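Local coordinates for biofilm-associated surface protein (Staphylococcus aureus, PDB 7C7U) that binds calcium and, as a cell-wall-anchored surface protein, takes part in biofilm formation, probably acting as a switch that modulates functional amyloid assembly, at residues Asp389-Asp393 with Asp407-Glu411; Leu432-Pro436 with Val452-Ala458; Ile526-Asn532 with Ile599-Ala604. All coordinates share one frame; numbering follows the deposited sequence.

Overall arrangement
The three contacts follow one another along the chain without interleaving. Contact 1 lies in the calcium-binding loops around helix 397-404, next to the end of strand 381-388. Contact 2, its centre about 17 Å away, extends the hairpin of strands 437-442 and 447-451; V433 serves a calcium site completed by the preceding calcium-binding segment, helix 420-427 included, and by E509 of strand 509-516. Contact 3 brings the start and end of the last beta domain together, its centre about 15 Å from contact 2 and 25 Å from contact 1. N527 and P528 touch S451 of the preceding domain. The series runs from a calcium module into two successive beta domains, consistent with calcium helping to fix their placement.

Contact 1. Residues Asp389-Asp393 with Asp407-Glu411; sequences DYDKD and DAENE. With CA (calcium ion), chain E; CA (calcium ion), chain D.
One face of the Y390 ring is met by E409, whose CG stands 4.2 Å from the ring centroid and 22° off the normal, a CH-pi contact displaced toward the rim near CD1. The E409 carboxylate plane is turned steeply against the ring. The acidic side chains of 389-393 mark an EF-hand-like calcium loop: D389, D391 and D393 alternate, followed by the L395 carbonyl and E400. D391 bridges two ions, its OD1 binding the chain D calcium at 2.4 Å and its OD2 the chain E calcium at 2.5 Å. D393 bridges the same pair. In both residues CG lies between the backbone N and the carbonyl carbon (chi1 54° and 64°), aiming both carboxylates at the metals. Segment 407-411 contributes main-chain oxygens instead: D407 O and N410 O bind the chain E calcium, whose site E400 and D420 complete. The shared ion accounts for D391 OD2 lying only 2.9 Å from N410 O, two acceptors side by side. An Asx turn, E409 N to D407 OD1 at 2.8 Å, shapes this second loop. Water 1 joins the segments, coordinating the chain D calcium at 2.6 Å and donating to A408 O at 2.5 Å.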
loop_
_atom_site.group_PDB
_atom_site.type_symbol
_atom_site.label_atom_id
_atom_site.label_comp_id
_atom_site.label_asym_id
_atom_site.label_seq_id
_atom_site.Cartn_x
_atom_site.Cartn_y
_atom_site.Cartn_z
ATOM N N ASP A 389 3.819 7.304 0.053
ATOM C CA ASP A 389 2.639 7.905 0.711
ATOM C C ASP A 389 1.965 8.702 -0.393
ATOM O O ASP A 389 2.115 9.925 -0.467
ATOM C CB ASP A 389 3.053 8.765 1.906
ATOM C CG ASP A 389 1.846 9.362 2.683
ATOM O OD1 ASP A 389 0.696 9.094 2.326
ATOM O OD2 ASP A 389 2.096 10.086 3.657
ATOM N N TYR A 390 1.258 7.988 -1.270
ATOM C CA TYR A 390 0.807 8.583 -2.520
ATOM C C TYR A 390 0.037 9.880 -2.281
ATOM O O TYR A 390 0.220 10.864 -3.011
ATOM C CB TYR A 390 -0.048 7.578 -3.290
ATOM C CG TYR A 390 -0.483 8.080 -4.652
ATOM C CD1 TYR A 390 -1.523 9.004 -4.785
ATOM C CD2 TYR A 390 0.161 7.643 -5.808
ATOM C CE1 TYR A 390 -1.910 9.467 -6.033
ATOM C CE2 TYR A 390 -0.217 8.101 -7.058
ATOM C CZ TYR A 390 -1.253 9.012 -7.165
ATOM O OH TYR A 390 -1.627 9.466 -8.409
ATOM N N ASP A 391 -0.791 9.916 -1.238
ATOM C CA ASP A 391 -1.645 11.066 -0.973
ATOM C C ASP A 391 -1.125 11.966 0.144
ATOM O O ASP A 391 -1.857 12.858 0.595
ATOM C CB ASP A 391 -3.058 10.582 -0.646
ATOM C CG ASP A 391 -3.089 9.561 0.477
ATOM O OD1 ASP A 391 -2.148 9.525 1.292
ATOM O OD2 ASP A 391 -4.083 8.810 0.570
ATOM N N LYS A 392 0.101 11.751 0.611
ATOM C CA LYS A 392 0.734 12.604 1.620
ATOM C C LYS A 392 -0.183 12.846 2.828
ATOM O O LYS A 392 -0.335 13.971 3.305
ATOM C CB LYS A 392 1.171 13.940 0.990
ATOM C CG LYS A 392 1.994 13.791 -0.322
ATOM C CD LYS A 392 2.434 15.137 -0.920
ATOM C CE LYS A 392 3.670 15.773 -0.287
ATOM N NZ LYS A 392 4.396 14.912 0.656
ATOM N N ASP A 393 -0.793 11.777 3.341
ATOM C CA ASP A 393 -1.547 11.878 4.592
ATOM C C ASP A 393 -0.805 11.288 5.789
ATOM O O ASP A 393 -1.386 11.183 6.878
ATOM C CB ASP A 393 -2.925 11.210 4.465
ATOM C CG ASP A 393 -2.851 9.722 4.211
ATOM O OD1 ASP A 393 -1.764 9.123 4.355
ATOM O OD2 ASP A 393 -3.901 9.136 3.863
ATOM N N ASP A 407 -8.106 4.618 2.111
ATOM C CA ASP A 407 -7.713 4.751 0.718
ATOM C C ASP A 407 -6.299 5.327 0.646
ATOM O O ASP A 407 -6.015 6.359 1.265
ATOM C CB ASP A 407 -8.728 5.642 -0.009
ATOM C CG ASP A 407 -8.506 5.710 -1.519
ATOM O OD1 ASP A 407 -7.432 5.295 -2.017
ATOM O OD2 ASP A 407 -9.420 6.202 -2.212
ATOM N N ALA A 408 -5.405 4.630 -0.079
ATOM C CA ALA A 408 -4.019 5.072 -0.266
ATOM C C ALA A 408 -3.877 6.241 -1.241
ATOM O O ALA A 408 -2.795 6.843 -1.300
ATOM C CB ALA A 408 -3.146 3.907 -0.745
ATOM N N GLU A 409 -4.919 6.560 -2.019
ATOM C CA GLU A 409 -4.907 7.667 -2.975
ATOM C C GLU A 409 -5.953 8.738 -2.642
ATOM O O GLU A 409 -6.460 9.414 -3.537
ATOM C CB GLU A 409 -5.116 7.155 -4.401
ATOM C CG GLU A 409 -4.106 6.105 -4.863
ATOM C CD GLU A 409 -4.716 4.711 -4.965
ATOM O OE1 GLU A 409 -5.474 4.320 -4.052
ATOM O OE2 GLU A 409 -4.442 4.008 -5.962
ATOM N N ASN A 410 -6.318 8.871 -1.370
ATOM C CA ASN A 410 -7.191 9.953 -0.906
ATOM C C ASN A 410 -6.769 10.302 0.509
ATOM O O ASN A 410 -6.825 9.452 1.394
ATOM C CB ASN A 410 -8.670 9.554 -0.944
ATOM C CG ASN A 410 -9.623 10.709 -0.559
ATOM O OD1 ASN A 410 -9.212 11.723 0.009
ATOM N ND2 ASN A 410 -10.903 10.540 -0.874
ATOM N N GLU A 411 -6.324 11.530 0.728
ATOM C CA GLU A 411 -5.860 11.888 2.063
ATOM C C GLU A 411 -6.997 12.016 3.076
ATOM O O GLU A 411 -6.719 12.086 4.274
ATOM C CB GLU A 411 -5.028 13.183 2.017
ATOM C CG GLU A 411 -5.781 14.477 1.724
ATOM C CD GLU A 411 -6.009 14.709 0.243
ATOM O OE1 GLU A 411 -6.794 15.616 -0.107
ATOM O OE2 GLU A 411 -5.375 14.010 -0.574
HETATM CA CA CA E . -5.197 7.934 2.672
HETATM CA CA CA D . -1.145 7.677 2.517
HETATM O O HOH W 1 -1.023 6.299 0.354
#

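Contact 2. Residues Leu432-Pro436 with Val452-Ala458; sequences LVGKP and VPLKEGA. With CA (calcium ion), chain G.
L432 and K455, then G434 and P453, are joined through their main chains. K455 N donates to L432 O at 2.9 Å, lying in the carbonyl plane with a C=O...N angle of 158°. G434 N donates to P453 O, also at 2.9 Å, but from a position tilted 24° out of the carbonyl plane. The same P453 oxygen receives a CA-H...O contact from V433 CA at 3.4 Å, so two neighbouring residues converge on one acceptor.

These bonds flank V433 and L454, an antiparallel, non-hydrogen-bonded pair that forms a single beta bridge. Since 432-436 leads into strand 437-442, while the loop of 452-458 follows strand 447-451, the bridge continues that hairpin past the regular strands, at the entrance to an all-beta domain. The chain then reverses at a type I turn from K455 to A458.

Apolar contacts gather round the bridged pair. V433 CG1, anti to the backbone N (chi1 176°), reaches V452 CG2 at 3.9 Å, whereas CG2 of V433 lies 3.8 Å from L454 CD2, the two side chains running alongside and pointing the same way. L432 sends CD1 over the turn to within 3.5 Å of G457 C, and its CB rests on the A458 methyl. V452 CG2 also packs against P436 CB and approaches G434 O at 3.3 Å; that oxygen is buried by the contact and has no polar partner in the model. K455 lays CB and CG along L432 O before its chain bends away and touches D414.

Metal coordination comes from V433 O, 2.3 Å from the chain G calcium. The other ligands are D414, D416, E423 and S430 from the preceding calcium segment, and E509 from strand 509-516 of the beta domain.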
loop_
_atom_site.group_PDB
_atom_site.type_symbol
_atom_site.label_atom_id
_atom_site.label_comp_id
_atom_site.label_asym_id
_atom_site.label_seq_id
_atom_site.Cartn_x
_atom_site.Cartn_y
_atom_site.Cartn_z
ATOM N N LEU A 432 -12.485 5.785 8.340
ATOM C CA LEU A 432 -13.490 5.211 7.465
ATOM C C LEU A 432 -14.895 5.659 7.835
ATOM O O LEU A 432 -15.859 5.210 7.206
ATOM C CB LEU A 432 -13.400 3.679 7.510
ATOM C CG LEU A 432 -11.983 3.149 7.295
ATOM C CD1 LEU A 432 -11.926 1.614 7.289
ATOM C CD2 LEU A 432 -11.435 3.719 5.996
ATOM N N VAL A 433 -15.031 6.518 8.844
ATOM C CA VAL A 433 -16.331 6.900 9.391
ATOM C C VAL A 433 -16.378 8.426 9.465
ATOM O O VAL A 433 -15.685 9.031 10.289
ATOM C CB VAL A 433 -16.581 6.282 10.775
ATOM C CG1 VAL A 433 -17.922 6.799 11.377
ATOM C CG2 VAL A 433 -16.557 4.759 10.702
ATOM N N GLY A 434 -17.208 9.041 8.629
ATOM C CA GLY A 434 -17.387 10.485 8.646
ATOM C C GLY A 434 -18.200 11.021 9.816
ATOM O O GLY A 434 -18.330 10.372 10.856
ATOM N N LYS A 435 -18.740 12.223 9.659
ATOM C CA LYS A 435 -19.426 12.920 10.743
ATOM C C LYS A 435 -20.893 12.502 10.796
ATOM O O LYS A 435 -21.603 12.605 9.786
ATOM C CB LYS A 435 -19.318 14.423 10.558
ATOM C CG LYS A 435 -19.771 15.257 11.747
ATOM C CD LYS A 435 -19.692 16.723 11.414
ATOM C CE LYS A 435 -19.936 17.589 12.638
ATOM N NZ LYS A 435 -20.117 19.021 12.240
ATOM N N PRO A 436 -21.382 12.041 11.939
ATOM C CA PRO A 436 -22.793 11.656 12.018
ATOM C C PRO A 436 -23.689 12.874 11.850
ATOM O O PRO A 436 -23.302 14.001 12.166
ATOM C CB PRO A 436 -22.919 11.055 13.423
ATOM C CG PRO A 436 -21.843 11.697 14.228
ATOM C CD PRO A 436 -20.707 11.993 13.248
ATOM N N VAL A 452 -24.633 8.355 8.794
ATOM C CA VAL A 452 -23.230 8.725 8.924
ATOM C C VAL A 452 -22.480 8.080 7.763
ATOM O O VAL A 452 -22.784 6.933 7.400
ATOM C CB VAL A 452 -22.683 8.321 10.305
ATOM C CG1 VAL A 452 -22.901 6.836 10.563
ATOM C CG2 VAL A 452 -21.207 8.712 10.457
ATOM N N PRO A 453 -21.531 8.777 7.131
ATOM C CA PRO A 453 -20.782 8.158 6.028
ATOM C C PRO A 453 -19.927 7.019 6.552
ATOM O O PRO A 453 -19.160 7.195 7.502
ATOM C CB PRO A 453 -19.925 9.307 5.478
ATOM C CG PRO A 453 -20.587 10.564 5.970
ATOM C CD PRO A 453 -21.155 10.190 7.319
ATOM N N LEU A 454 -20.096 5.844 5.942
ATOM C CA LEU A 454 -19.299 4.660 6.240
ATOM C C LEU A 454 -18.599 4.215 4.962
ATOM O O LEU A 454 -19.245 4.038 3.923
ATOM C CB LEU A 454 -20.157 3.514 6.784
ATOM C CG LEU A 454 -20.936 3.811 8.073
ATOM C CD1 LEU A 454 -21.897 2.664 8.392
ATOM C CD2 LEU A 454 -19.996 4.102 9.252
ATOM N N LYS A 455 -17.292 4.026 5.045
ATOM C CA LYS A 455 -16.477 3.657 3.894
ATOM C C LYS A 455 -16.190 2.156 3.904
ATOM O O LYS A 455 -16.372 1.475 4.913
ATOM C CB LYS A 455 -15.193 4.484 3.893
ATOM C CG LYS A 455 -15.480 5.978 3.945
ATOM C CD LYS A 455 -16.487 6.363 2.855
ATOM C CE LYS A 455 -17.111 7.718 3.111
ATOM N NZ LYS A 455 -17.885 8.231 1.937
ATOM N N GLU A 456 -15.715 1.648 2.757
ATOM C CA GLU A 456 -15.861 0.222 2.448
ATOM C C GLU A 456 -15.262 -0.679 3.529
ATOM O O GLU A 456 -15.762 -1.788 3.756
ATOM C CB GLU A 456 -15.246 -0.090 1.079
ATOM C CG GLU A 456 -15.649 -1.461 0.496
ATOM C CD GLU A 456 -14.611 -2.568 0.678
ATOM O OE1 GLU A 456 -13.927 -2.605 1.726
ATOM O OE2 GLU A 456 -14.486 -3.416 -0.239
ATOM N N GLY A 457 -14.218 -0.237 4.213
ATOM C CA GLY A 457 -13.671 -1.122 5.223
ATOM C C GLY A 457 -14.203 -0.949 6.632
ATOM O O GLY A 457 -13.741 -1.637 7.553
ATOM N N ALA A 458 -15.168 -0.054 6.833
ATOM C CA ALA A 458 -15.601 0.288 8.181
ATOM C C ALA A 458 -16.090 -0.942 8.943
ATOM O O ALA A 458 -16.709 -1.846 8.375
ATOM C CB ALA A 458 -16.702 1.351 8.127
HETATM CA CA CA G . -13.518 9.905 10.355
#

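Contact 3. Residues Ile526-Asn532 with Ile599-Ala604; sequences INPVDDN and ITVTDA
D531 reaches across to T602, D603 and A604, where the opening segment of the last beta domain runs beside its closing one. The segments' end-to-end directions differ by 20°, and D530 and T602 form a single parallel bridge. T602 N donates to V529 O at 3.0 Å, and D531 N returns a bond to T602 O at 3.1 Å, nearly along the C=O axis. Such parallel pairing of the opening and closing segments is consistent with an immunoglobulin-like sandwich: N527 bonds through its backbone to V537 of strand 535-539, and beyond P528 the chain turns to 599-604 instead.

Along D531, CB lies 4.0 Å from T602 O. CG, set between the backbone N and the carbonyl carbon (chi1 50°), is about equally near T602 O and A604 N. OD1 accepts from A604 N at 3.1 Å, the donor standing 43° out of the carboxylate plane. OD2 comes within 3.3 Å of D603 CA and 3.6 Å of D603 OD1, and also faces T602 O, two acceptors without a bond. The like charges would probably repel, but water 3, set to one side of the pair, bridges them, donating to D603 OD1 and, weakly, to D531 OD2.

Next to it, D530 OD1 accepts from N532 N in an Asx turn, and the A604 methyl packs against D530 CG and N532 CB. Toward the domain interior, I599 CG1 meets I526 CB at 3.7 Å, while V529 CG1 and V601 CG2 pack more loosely. I526 and V601 both touch L582 of strand 581-588, and V529 touches I536. Before the bridge starts the backbones are too far apart to bond directly, and water 2 spans them, accepting from V529 N at 2.6 Å and donating to T600 O.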
loop_
_atom_site.group_PDB
_atom_site.type_symbol
_atom_site.label_atom_id
_atom_site.label_comp_id
_atom_site.label_asym_id
_atom_site.label_seq_id
_atom_site.Cartn_x
_atom_site.Cartn_y
_atom_site.Cartn_z
ATOM N N ILE A 526 -32.383 15.280 5.117
ATOM C CA ILE A 526 -32.378 14.339 4.000
ATOM C C ILE A 526 -31.120 13.487 4.091
ATOM O O ILE A 526 -30.019 14.020 4.264
ATOM C CB ILE A 526 -32.434 15.070 2.643
ATOM C CG1 ILE A 526 -33.596 16.058 2.617
ATOM C CG2 ILE A 526 -32.564 14.086 1.496
ATOM C CD1 ILE A 526 -33.507 17.073 1.499
ATOM N N ASN A 527 -31.278 12.170 3.981
ATOM C CA ASN A 527 -30.113 11.300 3.937
ATOM C C ASN A 527 -29.435 11.405 2.567
ATOM O O ASN A 527 -30.082 11.751 1.575
ATOM C CB ASN A 527 -30.500 9.848 4.217
ATOM C CG ASN A 527 -30.880 9.608 5.666
ATOM O OD1 ASN A 527 -30.715 10.480 6.523
ATOM N ND2 ASN A 527 -31.364 8.405 5.952
ATOM N N PRO A 528 -28.134 11.120 2.487
ATOM C CA PRO A 528 -27.440 11.209 1.192
ATOM C C PRO A 528 -28.144 10.384 0.118
ATOM O O PRO A 528 -28.731 9.336 0.397
ATOM C CB PRO A 528 -26.043 10.667 1.504
ATOM C CG PRO A 528 -25.840 10.979 2.956
ATOM C CD PRO A 528 -27.201 10.818 3.593
ATOM N N VAL A 529 -28.127 10.899 -1.113
ATOM C CA VAL A 529 -28.815 10.287 -2.244
ATOM C C VAL A 529 -27.849 10.244 -3.423
ATOM O O VAL A 529 -27.221 11.256 -3.744
ATOM C CB VAL A 529 -30.090 11.072 -2.625
ATOM C CG1 VAL A 529 -30.762 10.446 -3.838
ATOM C CG2 VAL A 529 -31.066 11.161 -1.441
ATOM N N ASP A 530 -27.727 9.083 -4.066
ATOM C CA ASP A 530 -26.934 8.976 -5.287
ATOM C C ASP A 530 -27.837 8.622 -6.465
ATOM O O ASP A 530 -29.017 8.294 -6.301
ATOM C CB ASP A 530 -25.771 7.967 -5.149
ATOM C CG ASP A 530 -26.227 6.523 -4.919
ATOM O OD1 ASP A 530 -27.212 6.060 -5.533
ATOM O OD2 ASP A 530 -25.554 5.822 -4.134
ATOM N N ASP A 531 -27.252 8.692 -7.668
ATOM C CA ASP A 531 -27.984 8.523 -8.920
ATOM C C ASP A 531 -28.336 7.074 -9.223
ATOM O O ASP A 531 -28.725 6.770 -10.357
ATOM C CB ASP A 531 -27.196 9.124 -10.092
ATOM C CG ASP A 531 -25.753 8.656 -10.141
ATOM O OD1 ASP A 531 -25.495 7.459 -9.911
ATOM O OD2 ASP A 531 -24.874 9.495 -10.422
ATOM N N ASN A 532 -28.195 6.180 -8.244
ATOM C CA ASN A 532 -28.705 4.821 -8.332
ATOM C C ASN A 532 -29.874 4.589 -7.383
ATOM O O ASN A 532 -30.549 3.558 -7.490
ATOM C CB ASN A 532 -27.575 3.822 -8.025
ATOM C CG ASN A 532 -27.829 2.438 -8.599
ATOM O OD1 ASN A 532 -28.560 2.279 -9.579
ATOM N ND2 ASN A 532 -27.218 1.426 -7.991
ATOM N N ILE A 599 -28.838 18.887 0.292
ATOM C CA ILE A 599 -28.180 17.622 -0.002
ATOM C C ILE A 599 -27.991 17.535 -1.511
ATOM O O ILE A 599 -28.943 17.747 -2.271
ATOM C CB ILE A 599 -28.989 16.417 0.513
ATOM C CG1 ILE A 599 -29.018 16.410 2.039
ATOM C CG2 ILE A 599 -28.405 15.114 0.006
ATOM C CD1 ILE A 599 -27.638 16.285 2.664
ATOM N N THR A 600 -26.769 17.237 -1.942
ATOM C CA THR A 600 -26.453 17.117 -3.361
ATOM C C THR A 600 -26.372 15.646 -3.749
ATOM O O THR A 600 -25.690 14.861 -3.084
ATOM C CB THR A 600 -25.142 17.827 -3.701
ATOM O OG1 THR A 600 -25.223 19.199 -3.298
ATOM C CG2 THR A 600 -24.879 17.762 -5.196
ATOM N N VAL A 601 -27.074 15.279 -4.820
ATOM C CA VAL A 601 -27.019 13.908 -5.301
ATOM C C VAL A 601 -25.626 13.637 -5.851
ATOM O O VAL A 601 -25.056 14.458 -6.581
ATOM C CB VAL A 601 -28.107 13.657 -6.355
ATOM C CG1 VAL A 601 -28.089 12.200 -6.811
ATOM C CG2 VAL A 601 -29.480 14.036 -5.797
ATOM N N THR A 602 -25.063 12.493 -5.487
ATOM C CA THR A 602 -23.700 12.155 -5.862
ATOM C C THR A 602 -23.682 11.036 -6.891
ATOM O O THR A 602 -24.706 10.433 -7.221
ATOM C CB THR A 602 -22.877 11.749 -4.633
ATOM O OG1 THR A 602 -23.444 10.565 -4.055
ATOM C CG2 THR A 602 -22.843 12.878 -3.607
ATOM N N ASP A 603 -22.482 10.775 -7.396
ATOM C CA ASP A 603 -22.267 9.724 -8.377
ATOM C C ASP A 603 -22.168 8.388 -7.649
ATOM O O ASP A 603 -21.312 8.217 -6.772
ATOM C CB ASP A 603 -21.003 10.019 -9.182
ATOM C CG ASP A 603 -20.762 9.010 -10.281
ATOM O OD1 ASP A 603 -21.416 9.108 -11.342
ATOM O OD2 ASP A 603 -19.917 8.116 -10.078
ATOM N N ALA A 604 -23.041 7.444 -8.012
ATOM C CA ALA A 604 -23.190 6.204 -7.256
ATOM C C ALA A 604 -21.965 5.297 -7.310
ATOM O O ALA A 604 -21.928 4.303 -6.575
ATOM C CB ALA A 604 -24.413 5.431 -7.752
HETATM O O HOH W 2 -26.318 12.761 -1.428
HETATM O O HOH W 3 -23.612 7.712 -12.320
#